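PDB 3VIU: phosphoribosylformylglycinamidine synthase 2 from Thermus thermophilus, which belongs to the AIR synthase (PurM)-related family, carries two N-terminal and two C-terminal family domains in one chain, and holds ADP and a magnesium ion. Local coordinates for residues H164-N170 with S530-P536; V376-R380 with S454-P458; L379-P385 with E587-P591. One frame throughout, in Å; residues are numbered along the deposited sequence.

Interaction 1 of 3, residues H164-N170 with S530-P536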
ATOM      1  N   HIS A 164      -0.082  -8.334  15.726  1.00 19.55           N
ATOM      2  CA  HIS A 164      -0.915  -7.701  16.737  1.00 18.53           C
ATOM      3  C   HIS A 164      -2.188  -8.479  17.078  1.00 18.56           C
ATOM      4  O   HIS A 164      -2.801  -9.132  16.229  1.00 18.69           O
ATOM      5  CB  HIS A 164      -1.258  -6.275  16.267  1.00 17.90           C
ATOM      6  CG  HIS A 164      -1.916  -5.417  17.304  1.00 19.64           C
ATOM      7  ND1 HIS A 164      -3.245  -5.550  17.653  1.00 21.19           N
ATOM      8  CD2 HIS A 164      -1.437  -4.386  18.041  1.00 20.20           C
ATOM      9  CE1 HIS A 164      -3.555  -4.635  18.555  1.00 20.83           C
ATOM     10  NE2 HIS A 164      -2.476  -3.914  18.807  1.00 21.22           N
ATOM     11  N   GLU A 165      -2.561  -8.377  18.347  1.00 18.71           N
ATOM     12  CA  GLU A 165      -3.732  -9.016  18.932  1.00 19.66           C
ATOM     13  C   GLU A 165      -5.018  -8.749  18.157  1.00 18.49           C
ATOM     14  O   GLU A 165      -5.827  -9.655  17.956  1.00 16.85           O
ATOM     15  CB  GLU A 165      -3.861  -8.537  20.393  1.00 21.81           C
ATOM     16  CG  GLU A 165      -5.240  -8.606  21.033  1.00 23.31           C
ATOM     17  CD  GLU A 165      -6.129  -7.415  20.700  1.00 24.22           C
ATOM     18  OE1 GLU A 165      -5.677  -6.259  20.847  1.00 21.16           O
ATOM     19  OE2 GLU A 165      -7.298  -7.640  20.308  1.00 26.54           O
ATOM     20  N   GLY A 166      -5.196  -7.509  17.713  1.00 16.22           N
ATOM     21  CA  GLY A 166      -6.403  -7.152  16.988  1.00 15.84           C
ATOM     22  C   GLY A 166      -6.583  -7.777  15.613  1.00 17.24           C
ATOM     23  O   GLY A 166      -7.636  -7.621  14.990  1.00 18.98           O
ATOM     24  N   TYR A 167      -5.576  -8.495  15.134  1.00 15.90           N
ATOM     25  CA  TYR A 167      -5.649  -9.102  13.817  1.00 14.79           C
ATOM     26  C   TYR A 167      -5.790 -10.615  13.877  1.00 15.78           C
ATOM     27  O   TYR A 167      -5.793 -11.280  12.840  1.00 16.99           O
ATOM     28  CB  TYR A 167      -4.398  -8.746  13.003  1.00 12.88           C
ATOM     29  CG  TYR A 167      -4.204  -7.263  12.736  1.00 11.73           C
ATOM     30  CD1 TYR A 167      -5.077  -6.554  11.911  1.00  8.28           C
ATOM     31  CD2 TYR A 167      -3.112  -6.580  13.279  1.00 11.66           C
ATOM     32  CE1 TYR A 167      -4.862  -5.196  11.627  1.00 11.70           C
ATOM     33  CE2 TYR A 167      -2.889  -5.228  13.003  1.00 12.15           C
ATOM     34  CZ  TYR A 167      -3.761  -4.542  12.179  1.00 11.74           C
ATOM     35  OH  TYR A 167      -3.512  -3.216  11.906  1.00 10.14           O
ATOM     36  N   ARG A 168      -5.899 -11.156  15.084  1.00 16.62           N
ATOM     37  CA  ARG A 168      -6.034 -12.601  15.259  1.00 19.02           C
ATOM     38  C   ARG A 168      -7.128 -13.186  14.351  1.00 19.04           C
ATOM     39  O   ARG A 168      -6.869 -14.126  13.606  1.00 18.45           O
ATOM     40  CB  ARG A 168      -6.349 -12.936  16.723  1.00 18.12           C
ATOM     41  CG  ARG A 168      -6.240 -14.420  17.074  1.00 21.03           C
ATOM     42  CD  ARG A 168      -6.954 -14.743  18.389  1.00 23.89           C
ATOM     43  NE  ARG A 168      -6.685 -13.744  19.425  1.00 27.50           N
ATOM     44  CZ  ARG A 168      -5.498 -13.558  19.990  1.00 26.31           C
ATOM     45  NH1 ARG A 168      -5.334 -12.627  20.917  1.00 25.53           N
ATOM     46  NH2 ARG A 168      -4.475 -14.314  19.630  1.00 27.85           N
ATOM     47  N   GLU A 169      -8.333 -12.624  14.406  1.00 19.28           N
ATOM     48  CA  GLU A 169      -9.452 -13.112  13.590  1.00 21.72           C
ATOM     49  C   GLU A 169      -9.469 -12.651  12.148  1.00 20.51           C
ATOM     50  O   GLU A 169      -9.880 -13.393  11.259  1.00 21.89           O
ATOM     51  CB  GLU A 169     -10.792 -12.735  14.225  1.00 21.80           C
ATOM     52  CG  GLU A 169     -11.266 -13.730  15.243  1.00 27.13           C
ATOM     53  CD  GLU A 169     -10.217 -13.996  16.286  1.00 31.25           C
ATOM     54  OE1 GLU A 169      -9.779 -13.027  16.944  1.00 33.38           O
ATOM     55  OE2 GLU A 169      -9.826 -15.170  16.444  1.00 33.66           O
ATOM     56  N   ASN A 170      -9.043 -11.422  11.906  1.00 20.04           N
ATOM     57  CA  ASN A 170      -9.043 -10.908  10.547  1.00 18.50           C
ATOM     58  C   ASN A 170      -7.672 -10.390  10.139  1.00 17.44           C
ATOM     59  O   ASN A 170      -7.336  -9.236  10.394  1.00 17.51           O
ATOM     60  CB  ASN A 170     -10.079  -9.789  10.414  1.00 19.46           C
ATOM     61  CG  ASN A 170     -11.472 -10.223  10.860  1.00 21.08           C
ATOM     62  OD1 ASN A 170     -11.723 -10.435  12.047  1.00 22.38           O
ATOM     63  ND2 ASN A 170     -12.380 -10.362   9.902  1.00 22.22           N
ATOM     64  N   SER A 530     -14.964  -9.860  13.487  1.00 28.46           N
ATOM     65  CA  SER A 530     -15.735 -11.057  13.763  1.00 30.15           C
ATOM     66  C   SER A 530     -16.076 -11.086  15.247  1.00 30.50           C
ATOM     67  O   SER A 530     -15.227 -10.810  16.100  1.00 30.44           O
ATOM     68  CB  SER A 530     -14.941 -12.301  13.378  1.00 31.58           C
ATOM     69  OG  SER A 530     -13.780 -12.416  14.172  1.00 38.35           O
ATOM     70  N   GLY A 531     -17.332 -11.400  15.549  1.00 31.33           N
ATOM     71  CA  GLY A 531     -17.769 -11.460  16.931  1.00 31.14           C
ATOM     72  C   GLY A 531     -17.649 -10.142  17.674  1.00 31.37           C
ATOM     73  O   GLY A 531     -17.323 -10.122  18.860  1.00 32.54           O
ATOM     74  N   GLY A 532     -17.918  -9.035  16.990  1.00 30.69           N
ATOM     75  CA  GLY A 532     -17.827  -7.746  17.647  1.00 28.33           C
ATOM     76  C   GLY A 532     -16.395  -7.281  17.862  1.00 28.06           C
ATOM     77  O   GLY A 532     -16.168  -6.212  18.428  1.00 27.50           O
ATOM     78  N   LYS A 533     -15.422  -8.084  17.437  1.00 27.40           N
ATOM     79  CA  LYS A 533     -14.019  -7.689  17.578  1.00 26.63           C
ATOM     80  C   LYS A 533     -13.552  -7.013  16.287  1.00 23.68           C
ATOM     81  O   LYS A 533     -13.510  -7.640  15.234  1.00 21.14           O
ATOM     82  CB  LYS A 533     -13.131  -8.903  17.863  1.00 27.09           C
ATOM     83  CG  LYS A 533     -11.675  -8.523  18.086  1.00 27.15           C
ATOM     84  CD  LYS A 533     -10.787  -9.738  18.240  1.00 28.21           C
ATOM     85  CE  LYS A 533      -9.334  -9.332  18.357  1.00 26.40           C
ATOM     86  NZ  LYS A 533      -8.445 -10.509  18.460  1.00 27.78           N
ATOM     87  N   ARG A 534     -13.211  -5.731  16.376  1.00 23.21           N
ATOM     88  CA  ARG A 534     -12.763  -4.974  15.207  1.00 22.53           C
ATOM     89  C   ARG A 534     -11.242  -4.919  15.133  1.00 20.98           C
ATOM     90  O   ARG A 534     -10.577  -4.799  16.159  1.00 20.41           O
ATOM     91  CB  ARG A 534     -13.309  -3.539  15.252  1.00 23.60           C
ATOM     92  CG  ARG A 534     -14.812  -3.428  15.485  1.00 22.51           C
ATOM     93  CD  ARG A 534     -15.315  -2.007  15.268  1.00 21.05           C
ATOM     94  NE  ARG A 534     -14.584  -1.026  16.064  1.00 21.36           N
ATOM     95  CZ  ARG A 534     -14.593  -0.979  17.392  1.00 22.07           C
ATOM     96  NH1 ARG A 534     -13.892  -0.051  18.031  1.00 18.77           N
ATOM     97  NH2 ARG A 534     -15.304  -1.861  18.081  1.00 24.36           N
ATOM     98  N   ILE A 535     -10.691  -5.017  13.924  1.00 19.51           N
ATOM     99  CA  ILE A 535      -9.240  -4.939  13.760  1.00 16.63           C
ATOM    100  C   ILE A 535      -8.857  -3.501  14.048  1.00 15.42           C
ATOM    101  O   ILE A 535      -9.696  -2.614  13.991  1.00 13.72           O
ATOM    102  CB  ILE A 535      -8.783  -5.229  12.313  1.00 15.22           C
ATOM    103  CG1 ILE A 535      -9.417  -4.205  11.369  1.00 12.82           C
ATOM    104  CG2 ILE A 535      -9.128  -6.674  11.915  1.00 15.74           C
ATOM    105  CD1 ILE A 535      -8.940  -4.291   9.950  1.00 13.16           C
ATOM    106  N   PRO A 536      -7.588  -3.254  14.393  1.00 16.03           N
ATOM    107  CA  PRO A 536      -7.187  -1.872  14.662  1.00 14.53           C
ATOM    108  C   PRO A 536      -7.402  -1.119  13.357  1.00 12.73           C
ATOM    109  O   PRO A 536      -7.153  -1.668  12.294  1.00 12.45           O
ATOM    110  CB  PRO A 536      -5.701  -2.003  14.987  1.00 13.05           C
ATOM    111  CG  PRO A 536      -5.632  -3.341  15.649  1.00 16.30           C
ATOM    112  CD  PRO A 536      -6.510  -4.194  14.746  1.00 16.27           C
TER
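Lys533 carries the polar half of this contact, its fully extended side chain reaching from strand 533-534, at the end of the type I' turn Ser530-Lys533, to the short 3-10 turn at 165-167. Lys533 NZ donates to the backbone Glu165 O at 2.8 Å, with a C=O...N angle of 144° and the ammonium tilted out of the carbonyl plane. Arg168 N reaches the same oxygen from the opposite face. Lys533 NZ also forms a salt bridge with Glu169 OE1 at 3.2 Å, met nearly along the C-O axis, and a long one with Glu165 OE2 at 3.6 Å. Arg168 NE lies 3.8 Å from Lys533 NZ, but its guanidinium turns to Glu131 through NH2.

The apolar half is built on Pro536. Pro536 CD sits over one face of the Tyr167 ring in a CH-pi contact, 3.8 Å from the centroid and 17° off the normal. Tyr167 CG lies anti to its carbonyl carbon (chi1 -62°), which swings the ring toward the proline, while its hydroxyl pairs with Thr538. Ile535 CG2 packs on Asn170 CB at 3.6 Å. A weak C-H...O contact, Ile535 CA to Gly166 O at 3.4 Å, stands apart from both groups.

Each segment lies in the connection between the fifth and sixth strands, in chain order, of its own PurM-N-like domain's sheet, so equivalent connections meet. Glu165 O and Glu169 hold the ammonium, and the carboxylates probably offset the closeness of Arg168 and Lys533; these polar groups lie on the partly exposed side, Tyr167, Ile535 and Pro536 on the buried one.

Interaction 2 of 3, residues V376-R380 with S454-P458; sequences VRRLR and SRLHP
Arg380 reaches from helix 374-380 to the C-terminal end of helix 451-456, where its NH1 donates to Leu456 O at 2.8 Å. Helix 374-380 thus packs by its side chains on the end of a helix in the second PurM N-terminal-like domain. The bond is nearly straight, 162° at the hydrogen, and the oxygen lies in the guanidinium plane. The side chain runs out extended and then bends at chi3 (68°), which turns the guanidinium back so that NH1 faces the carbonyl. A positive group at this end would probably interact favourably with the helix dipole.

Around the bond lie van der Waals contacts: the Val376 CG1 methyl rests on carbonyl oxygens, 3.4 Å from Arg455 O and also touching Leu456 O. Leu379 CB makes an apolar contact with Leu456 CD2 at 3.6 Å.

Farther out, Glu372 forms a salt bridge with Arg380 NH2 and so helps to fix the guanidinium, with Arg377 CA over the rim of one face. His457, the N-cap residue of helix 458-475, directly follows Leu456, and its ring meets that of His590 at about a right angle. Arg380 CD meets His457 CD2 obliquely at 3.9 Å.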
ATOM      1  N   VAL A 376     -11.953   2.290  23.856  1.00 19.73           N
ATOM      2  CA  VAL A 376     -10.795   2.864  23.184  1.00 20.34           C
ATOM      3  C   VAL A 376     -10.380   4.126  23.947  1.00 20.63           C
ATOM      4  O   VAL A 376      -9.198   4.333  24.216  1.00 22.00           O
ATOM      5  CB  VAL A 376     -11.114   3.228  21.716  1.00 19.58           C
ATOM      6  CG1 VAL A 376      -9.991   4.061  21.124  1.00 17.81           C
ATOM      7  CG2 VAL A 376     -11.303   1.955  20.904  1.00 20.52           C
ATOM      8  N   ARG A 377     -11.356   4.956  24.308  1.00 20.29           N
ATOM      9  CA  ARG A 377     -11.080   6.181  25.045  1.00 20.95           C
ATOM     10  C   ARG A 377     -10.467   5.832  26.402  1.00 21.85           C
ATOM     11  O   ARG A 377      -9.431   6.377  26.792  1.00 22.63           O
ATOM     12  CB  ARG A 377     -12.375   6.982  25.235  1.00 21.24           C
ATOM     13  CG  ARG A 377     -12.184   8.379  25.836  1.00 25.14           C
ATOM     14  CD  ARG A 377     -13.507   9.133  25.921  1.00 28.61           C
ATOM     15  NE  ARG A 377     -13.343  10.510  26.379  1.00 32.40           N
ATOM     16  CZ  ARG A 377     -14.328  11.409  26.437  1.00 34.44           C
ATOM     17  NH1 ARG A 377     -15.557  11.078  26.061  1.00 33.64           N
ATOM     18  NH2 ARG A 377     -14.087  12.642  26.877  1.00 32.66           N
ATOM     19  N   ARG A 378     -11.107   4.912  27.115  1.00 21.52           N
ATOM     20  CA  ARG A 378     -10.634   4.485  28.428  1.00 22.27           C
ATOM     21  C   ARG A 378      -9.146   4.120  28.372  1.00 21.02           C
ATOM     22  O   ARG A 378      -8.351   4.582  29.192  1.00 19.90           O
ATOM     23  CB  ARG A 378     -11.452   3.285  28.896  1.00 25.31           C
ATOM     24  CG  ARG A 378     -11.246   2.881  30.337  1.00 30.47           C
ATOM     25  CD  ARG A 378     -12.025   1.606  30.630  1.00 36.41           C
ATOM     26  NE  ARG A 378     -12.124   1.320  32.060  1.00 41.51           N
ATOM     27  CZ  ARG A 378     -11.083   1.244  32.886  1.00 42.71           C
ATOM     28  NH1 ARG A 378      -9.851   1.434  32.427  1.00 42.06           N
ATOM     29  NH2 ARG A 378     -11.276   0.971  34.171  1.00 42.00           N
ATOM     30  N   LEU A 379      -8.772   3.293  27.398  1.00 18.34           N
ATOM     31  CA  LEU A 379      -7.380   2.890  27.249  1.00 16.03           C
ATOM     32  C   LEU A 379      -6.480   4.086  26.945  1.00 14.32           C
ATOM     33  O   LEU A 379      -5.441   4.256  27.577  1.00 14.60           O
ATOM     34  CB  LEU A 379      -7.243   1.829  26.147  1.00 14.01           C
ATOM     35  CG  LEU A 379      -7.766   0.441  26.531  1.00 14.13           C
ATOM     36  CD1 LEU A 379      -7.726  -0.506  25.336  1.00 10.36           C
ATOM     37  CD2 LEU A 379      -6.918  -0.089  27.689  1.00 12.45           C
ATOM     38  N   ARG A 380      -6.891   4.919  25.990  1.00 12.44           N
ATOM     39  CA  ARG A 380      -6.115   6.097  25.606  1.00 13.39           C
ATOM     40  C   ARG A 380      -5.881   7.077  26.760  1.00 15.31           C
ATOM     41  O   ARG A 380      -4.802   7.651  26.876  1.00 15.77           O
ATOM     42  CB  ARG A 380      -6.804   6.830  24.446  1.00 14.07           C
ATOM     43  CG  ARG A 380      -6.085   8.096  23.987  1.00 14.45           C
ATOM     44  CD  ARG A 380      -6.745   8.722  22.755  1.00 13.24           C
ATOM     45  NE  ARG A 380      -8.068   9.274  23.023  1.00 11.61           N
ATOM     46  CZ  ARG A 380      -9.198   8.780  22.525  1.00 13.19           C
ATOM     47  NH1 ARG A 380      -9.169   7.716  21.733  1.00 15.02           N
ATOM     48  NH2 ARG A 380     -10.359   9.351  22.808  1.00 10.57           N
ATOM     49  N   SER A 454      -2.977   3.676  15.910  1.00 12.51           N
ATOM     50  CA  SER A 454      -4.263   3.639  15.232  1.00 12.60           C
ATOM     51  C   SER A 454      -5.428   3.082  16.064  1.00 13.64           C
ATOM     52  O   SER A 454      -6.537   3.615  16.019  1.00 12.05           O
ATOM     53  CB  SER A 454      -4.102   2.870  13.912  1.00 13.55           C
ATOM     54  OG  SER A 454      -3.096   3.462  13.081  1.00 10.04           O
ATOM     55  N   ARG A 455      -5.181   2.026  16.832  1.00 14.30           N
ATOM     56  CA  ARG A 455      -6.224   1.447  17.666  1.00 15.09           C
ATOM     57  C   ARG A 455      -6.649   2.435  18.754  1.00 15.69           C
ATOM     58  O   ARG A 455      -7.836   2.616  19.004  1.00 15.87           O
ATOM     59  CB  ARG A 455      -5.720   0.130  18.286  1.00 19.54           C
ATOM     60  CG  ARG A 455      -6.400  -0.319  19.591  1.00 22.54           C
ATOM     61  CD  ARG A 455      -7.907  -0.480  19.477  1.00 25.49           C
ATOM     62  NE  ARG A 455      -8.318  -1.580  18.609  1.00 28.59           N
ATOM     63  CZ  ARG A 455      -8.028  -2.860  18.826  1.00 30.19           C
ATOM     64  NH1 ARG A 455      -8.454  -3.790  17.982  1.00 29.56           N
ATOM     65  NH2 ARG A 455      -7.301  -3.212  19.877  1.00 29.95           N
ATOM     66  N   LEU A 456      -5.678   3.093  19.375  1.00 14.42           N
ATOM     67  CA  LEU A 456      -5.944   4.051  20.444  1.00 14.99           C
ATOM     68  C   LEU A 456      -6.391   5.446  19.995  1.00 15.73           C
ATOM     69  O   LEU A 456      -7.041   6.175  20.750  1.00 14.50           O
ATOM     70  CB  LEU A 456      -4.702   4.176  21.324  1.00 14.26           C
ATOM     71  CG  LEU A 456      -4.345   2.887  22.064  1.00 16.12           C
ATOM     72  CD1 LEU A 456      -2.931   2.975  22.606  1.00 15.37           C
ATOM     73  CD2 LEU A 456      -5.351   2.651  23.184  1.00 13.57           C
ATOM     74  N   HIS A 457      -6.040   5.825  18.772  1.00 15.78           N
ATOM     75  CA  HIS A 457      -6.413   7.140  18.260  1.00 15.42           C
ATOM     76  C   HIS A 457      -6.374   7.065  16.738  1.00 14.36           C
ATOM     77  O   HIS A 457      -5.463   7.584  16.099  1.00 13.79           O
ATOM     78  CB  HIS A 457      -5.420   8.206  18.767  1.00 15.78           C
ATOM     79  CG  HIS A 457      -5.924   9.612  18.654  1.00 14.38           C
ATOM     80  ND1 HIS A 457      -6.567  10.088  17.533  1.00 14.86           N
ATOM     81  CD2 HIS A 457      -5.864  10.651  19.519  1.00 14.85           C
ATOM     82  CE1 HIS A 457      -6.885  11.357  17.713  1.00 13.32           C
ATOM     83  NE2 HIS A 457      -6.468  11.723  18.911  1.00 13.35           N
ATOM     84  N   PRO A 458      -7.386   6.432  16.137  1.00 14.10           N
ATOM     85  CA  PRO A 458      -7.450   6.292  14.680  1.00 13.86           C
ATOM     86  C   PRO A 458      -7.053   7.524  13.856  1.00 14.60           C
ATOM     87  O   PRO A 458      -6.288   7.415  12.897  1.00 14.40           O
ATOM     88  CB  PRO A 458      -8.888   5.828  14.435  1.00 15.34           C
ATOM     89  CG  PRO A 458      -9.641   6.280  15.686  1.00 16.98           C
ATOM     90  CD  PRO A 458      -8.646   6.013  16.774  1.00 14.31           C
TER

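Interaction 3 of 3, residues L379-P385 with E587-P591; sequences LRETPIP and EFGHP
With chi1 at 57°, Phe588 sets its CG between its own backbone N and carbonyl carbon, and the ring extends along Thr382 to Pro385. Thr382 turns CG2 anti to its backbone N, bringing this methyl within 3.9 Å of Phe588 CD1, while its OG1 is hydrogen-bonded to Arg378 O. The two side chains cross at about a right angle. At the far end, Pro385 CD approaches the edge of the ring, near its plane, 3.5 Å from Phe588 CE1. Pro383 O also lies at this edge, 3.7 Å from Phe588 CE1, and Ile384 CG2 adds a looser contact.

The backbones are joined by a single hydrogen bond, Gly589 N to Leu379 O, 3.0 Å long and 175° at the hydrogen. Its donor stands above the carbonyl plane instead of on a lone pair. Thr382 N reaches the same oxygen from the opposite face, an i to i+3 bond that starts from Leu379. The chain then continues through 382-385 in polyproline-like extension across the loop between helices 578-584 and 596-611, a loop within the second C-terminal family domain. Phe588 is hydrogen-bonded through its backbone to Ala576 of the same domain.

Gly589 adopts a positive phi of 87°, where a CB would press on the preceding carbonyl oxygen and crowd Ile384 CG2; Thr382 O lies 3.7 Å from Gly589 CA. Beyond it, His590 lies alongside Arg380 and points the same way, its ND1 3.8 Å from Arg380 CD. Leu379 O also touches Phe588 CB at 3.4 Å, and Glu587 turns its carboxylate to Arg452 and His164.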
ATOM      1  N   LEU A 379      -8.772   3.293  27.398  1.00 18.34           N
ATOM      2  CA  LEU A 379      -7.380   2.890  27.249  1.00 16.03           C
ATOM      3  C   LEU A 379      -6.480   4.086  26.945  1.00 14.32           C
ATOM      4  O   LEU A 379      -5.441   4.256  27.577  1.00 14.60           O
ATOM      5  CB  LEU A 379      -7.243   1.829  26.147  1.00 14.01           C
ATOM      6  CG  LEU A 379      -7.766   0.441  26.531  1.00 14.13           C
ATOM      7  CD1 LEU A 379      -7.726  -0.506  25.336  1.00 10.36           C
ATOM      8  CD2 LEU A 379      -6.918  -0.089  27.689  1.00 12.45           C
ATOM      9  N   ARG A 380      -6.891   4.919  25.990  1.00 12.44           N
ATOM     10  CA  ARG A 380      -6.115   6.097  25.606  1.00 13.39           C
ATOM     11  C   ARG A 380      -5.881   7.077  26.760  1.00 15.31           C
ATOM     12  O   ARG A 380      -4.802   7.651  26.876  1.00 15.77           O
ATOM     13  CB  ARG A 380      -6.804   6.830  24.446  1.00 14.07           C
ATOM     14  CG  ARG A 380      -6.085   8.096  23.987  1.00 14.45           C
ATOM     15  CD  ARG A 380      -6.745   8.722  22.755  1.00 13.24           C
ATOM     16  NE  ARG A 380      -8.068   9.274  23.023  1.00 11.61           N
ATOM     17  CZ  ARG A 380      -9.198   8.780  22.525  1.00 13.19           C
ATOM     18  NH1 ARG A 380      -9.169   7.716  21.733  1.00 15.02           N
ATOM     19  NH2 ARG A 380     -10.359   9.351  22.808  1.00 10.57           N
ATOM     20  N   GLU A 381      -6.897   7.265  27.601  1.00 16.50           N
ATOM     21  CA  GLU A 381      -6.801   8.176  28.731  1.00 17.49           C
ATOM     22  C   GLU A 381      -6.156   7.541  29.970  1.00 18.10           C
ATOM     23  O   GLU A 381      -5.987   8.199  30.993  1.00 17.49           O
ATOM     24  CB  GLU A 381      -8.192   8.715  29.086  1.00 18.28           C
ATOM     25  CG  GLU A 381      -8.859   9.502  27.957  1.00 20.14           C
ATOM     26  CD  GLU A 381     -10.184  10.139  28.366  1.00 20.51           C
ATOM     27  OE1 GLU A 381     -10.761  10.885  27.546  1.00 19.84           O
ATOM     28  OE2 GLU A 381     -10.651   9.895  29.499  1.00 20.38           O
ATOM     29  N   THR A 382      -5.799   6.264  29.894  1.00 18.37           N
ATOM     30  CA  THR A 382      -5.156   5.639  31.044  1.00 20.47           C
ATOM     31  C   THR A 382      -3.773   6.268  31.215  1.00 20.98           C
ATOM     32  O   THR A 382      -2.974   6.293  30.284  1.00 21.06           O
ATOM     33  CB  THR A 382      -4.978   4.126  30.856  1.00 19.13           C
ATOM     34  OG1 THR A 382      -6.248   3.527  30.601  1.00 22.53           O
ATOM     35  CG2 THR A 382      -4.384   3.504  32.116  1.00 18.49           C
ATOM     36  N   PRO A 383      -3.476   6.790  32.411  1.00 21.11           N
ATOM     37  CA  PRO A 383      -2.172   7.415  32.661  1.00 21.70           C
ATOM     38  C   PRO A 383      -1.048   6.399  32.517  1.00 21.43           C
ATOM     39  O   PRO A 383      -1.207   5.245  32.894  1.00 22.04           O
ATOM     40  CB  PRO A 383      -2.290   7.912  34.107  1.00 20.36           C
ATOM     41  CG  PRO A 383      -3.767   8.038  34.327  1.00 22.75           C
ATOM     42  CD  PRO A 383      -4.311   6.821  33.621  1.00 20.45           C
ATOM     43  N   ILE A 384       0.083   6.816  31.973  1.00 23.39           N
ATOM     44  CA  ILE A 384       1.204   5.897  31.845  1.00 27.49           C
ATOM     45  C   ILE A 384       1.886   5.854  33.209  1.00 28.82           C
ATOM     46  O   ILE A 384       2.320   6.878  33.734  1.00 29.95           O
ATOM     47  CB  ILE A 384       2.198   6.360  30.750  1.00 29.45           C
ATOM     48  CG1 ILE A 384       2.446   7.861  30.881  1.00 33.82           C
ATOM     49  CG2 ILE A 384       1.642   6.030  29.361  1.00 26.47           C
ATOM     50  CD1 ILE A 384       3.247   8.475  29.732  1.00 39.61           C
ATOM     51  N   PRO A 385       1.968   4.663  33.812  1.00 29.45           N
ATOM     52  CA  PRO A 385       2.588   4.469  35.124  1.00 32.01           C
ATOM     53  C   PRO A 385       4.101   4.619  35.126  1.00 35.12           C
ATOM     54  O   PRO A 385       4.755   4.415  34.102  1.00 35.63           O
ATOM     55  CB  PRO A 385       2.173   3.053  35.481  1.00 30.22           C
ATOM     56  CG  PRO A 385       2.242   2.375  34.155  1.00 31.17           C
ATOM     57  CD  PRO A 385       1.547   3.373  33.242  1.00 29.34           C
ATOM     58  N   GLU A 587      -1.076  -2.172  25.789  1.00 16.78           N
ATOM     59  CA  GLU A 587      -1.007  -0.974  24.963  1.00 17.62           C
ATOM     60  C   GLU A 587      -2.095  -0.022  25.421  1.00 17.75           C
ATOM     61  O   GLU A 587      -3.279  -0.355  25.419  1.00 16.87           O
ATOM     62  CB  GLU A 587      -1.167  -1.301  23.469  1.00 17.98           C
ATOM     63  CG  GLU A 587      -2.562  -1.685  23.028  1.00 23.53           C
ATOM     64  CD  GLU A 587      -2.705  -1.800  21.510  1.00 24.88           C
ATOM     65  OE1 GLU A 587      -3.846  -2.008  21.048  1.00 26.80           O
ATOM     66  OE2 GLU A 587      -1.692  -1.691  20.780  1.00 24.97           O
ATOM     67  N   PHE A 588      -1.675   1.168  25.830  1.00 18.12           N
ATOM     68  CA  PHE A 588      -2.600   2.173  26.328  1.00 18.56           C
ATOM     69  C   PHE A 588      -1.893   3.519  26.332  1.00 17.16           C
ATOM     70  O   PHE A 588      -0.736   3.607  25.941  1.00 19.24           O
ATOM     71  CB  PHE A 588      -3.053   1.788  27.745  1.00 16.04           C
ATOM     72  CG  PHE A 588      -1.921   1.617  28.722  1.00 15.67           C
ATOM     73  CD1 PHE A 588      -1.529   2.670  29.544  1.00 16.23           C
ATOM     74  CD2 PHE A 588      -1.249   0.403  28.824  1.00 15.05           C
ATOM     75  CE1 PHE A 588      -0.478   2.511  30.459  1.00 18.79           C
ATOM     76  CE2 PHE A 588      -0.198   0.230  29.733  1.00 14.66           C
ATOM     77  CZ  PHE A 588       0.187   1.284  30.552  1.00 16.48           C
ATOM     78  N   GLY A 589      -2.581   4.562  26.775  1.00 16.57           N
ATOM     79  CA  GLY A 589      -1.969   5.877  26.796  1.00 16.60           C
ATOM     80  C   GLY A 589      -2.153   6.595  25.475  1.00 16.28           C
ATOM     81  O   GLY A 589      -2.557   5.990  24.491  1.00 15.53           O
ATOM     82  N   HIS A 590      -1.861   7.890  25.450  1.00 17.86           N
ATOM     83  CA  HIS A 590      -1.998   8.670  24.231  1.00 19.00           C
ATOM     84  C   HIS A 590      -0.816   8.422  23.297  1.00 18.04           C
ATOM     85  O   HIS A 590       0.319   8.332  23.744  1.00 17.34           O
ATOM     86  CB  HIS A 590      -2.065  10.164  24.559  1.00 22.19           C
ATOM     87  CG  HIS A 590      -2.557  11.012  23.423  1.00 29.04           C
ATOM     88  ND1 HIS A 590      -3.897  11.230  23.180  1.00 29.74           N
ATOM     89  CD2 HIS A 590      -1.888  11.669  22.444  1.00 30.05           C
ATOM     90  CE1 HIS A 590      -4.032  11.982  22.101  1.00 29.25           C
ATOM     91  NE2 HIS A 590      -2.828  12.261  21.636  1.00 30.92           N
ATOM     92  N   PRO A 591      -1.078   8.268  21.987  1.00 17.08           N
ATOM     93  CA  PRO A 591       0.005   8.043  21.021  1.00 16.29           C
ATOM     94  C   PRO A 591       0.824   9.334  20.955  1.00 16.45           C
ATOM     95  O   PRO A 591       0.352  10.383  21.366  1.00 17.25           O
ATOM     96  CB  PRO A 591      -0.747   7.773  19.723  1.00 14.50           C
ATOM     97  CG  PRO A 591      -1.989   7.125  20.193  1.00 13.63           C
ATOM     98  CD  PRO A 591      -2.382   7.974  21.376  1.00 14.89           C
TER

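Overall arrangement
Interactions 2 and 3 are neighbours, their centres about 8 Å apart, and share Leu379 and Arg380. Interaction 1 lies about 15 Å from the centre of interaction 2 and about 20 Å from that of interaction 3. Both of these begin at helix 374-380, in sequence between the two halves of interaction 1; interaction 2 is nested in the loop closed by interaction 1, whereas interactions 1 and 3 cross. Helix 451-456 lies among them: its Arg455 packs on Pro536 and on Glu587, and His164 probably hydrogen-bonds Glu587. The three contacts thus join both N-terminal family domains, the second C-terminal one and helix 374-380 on one side of the chain's centre.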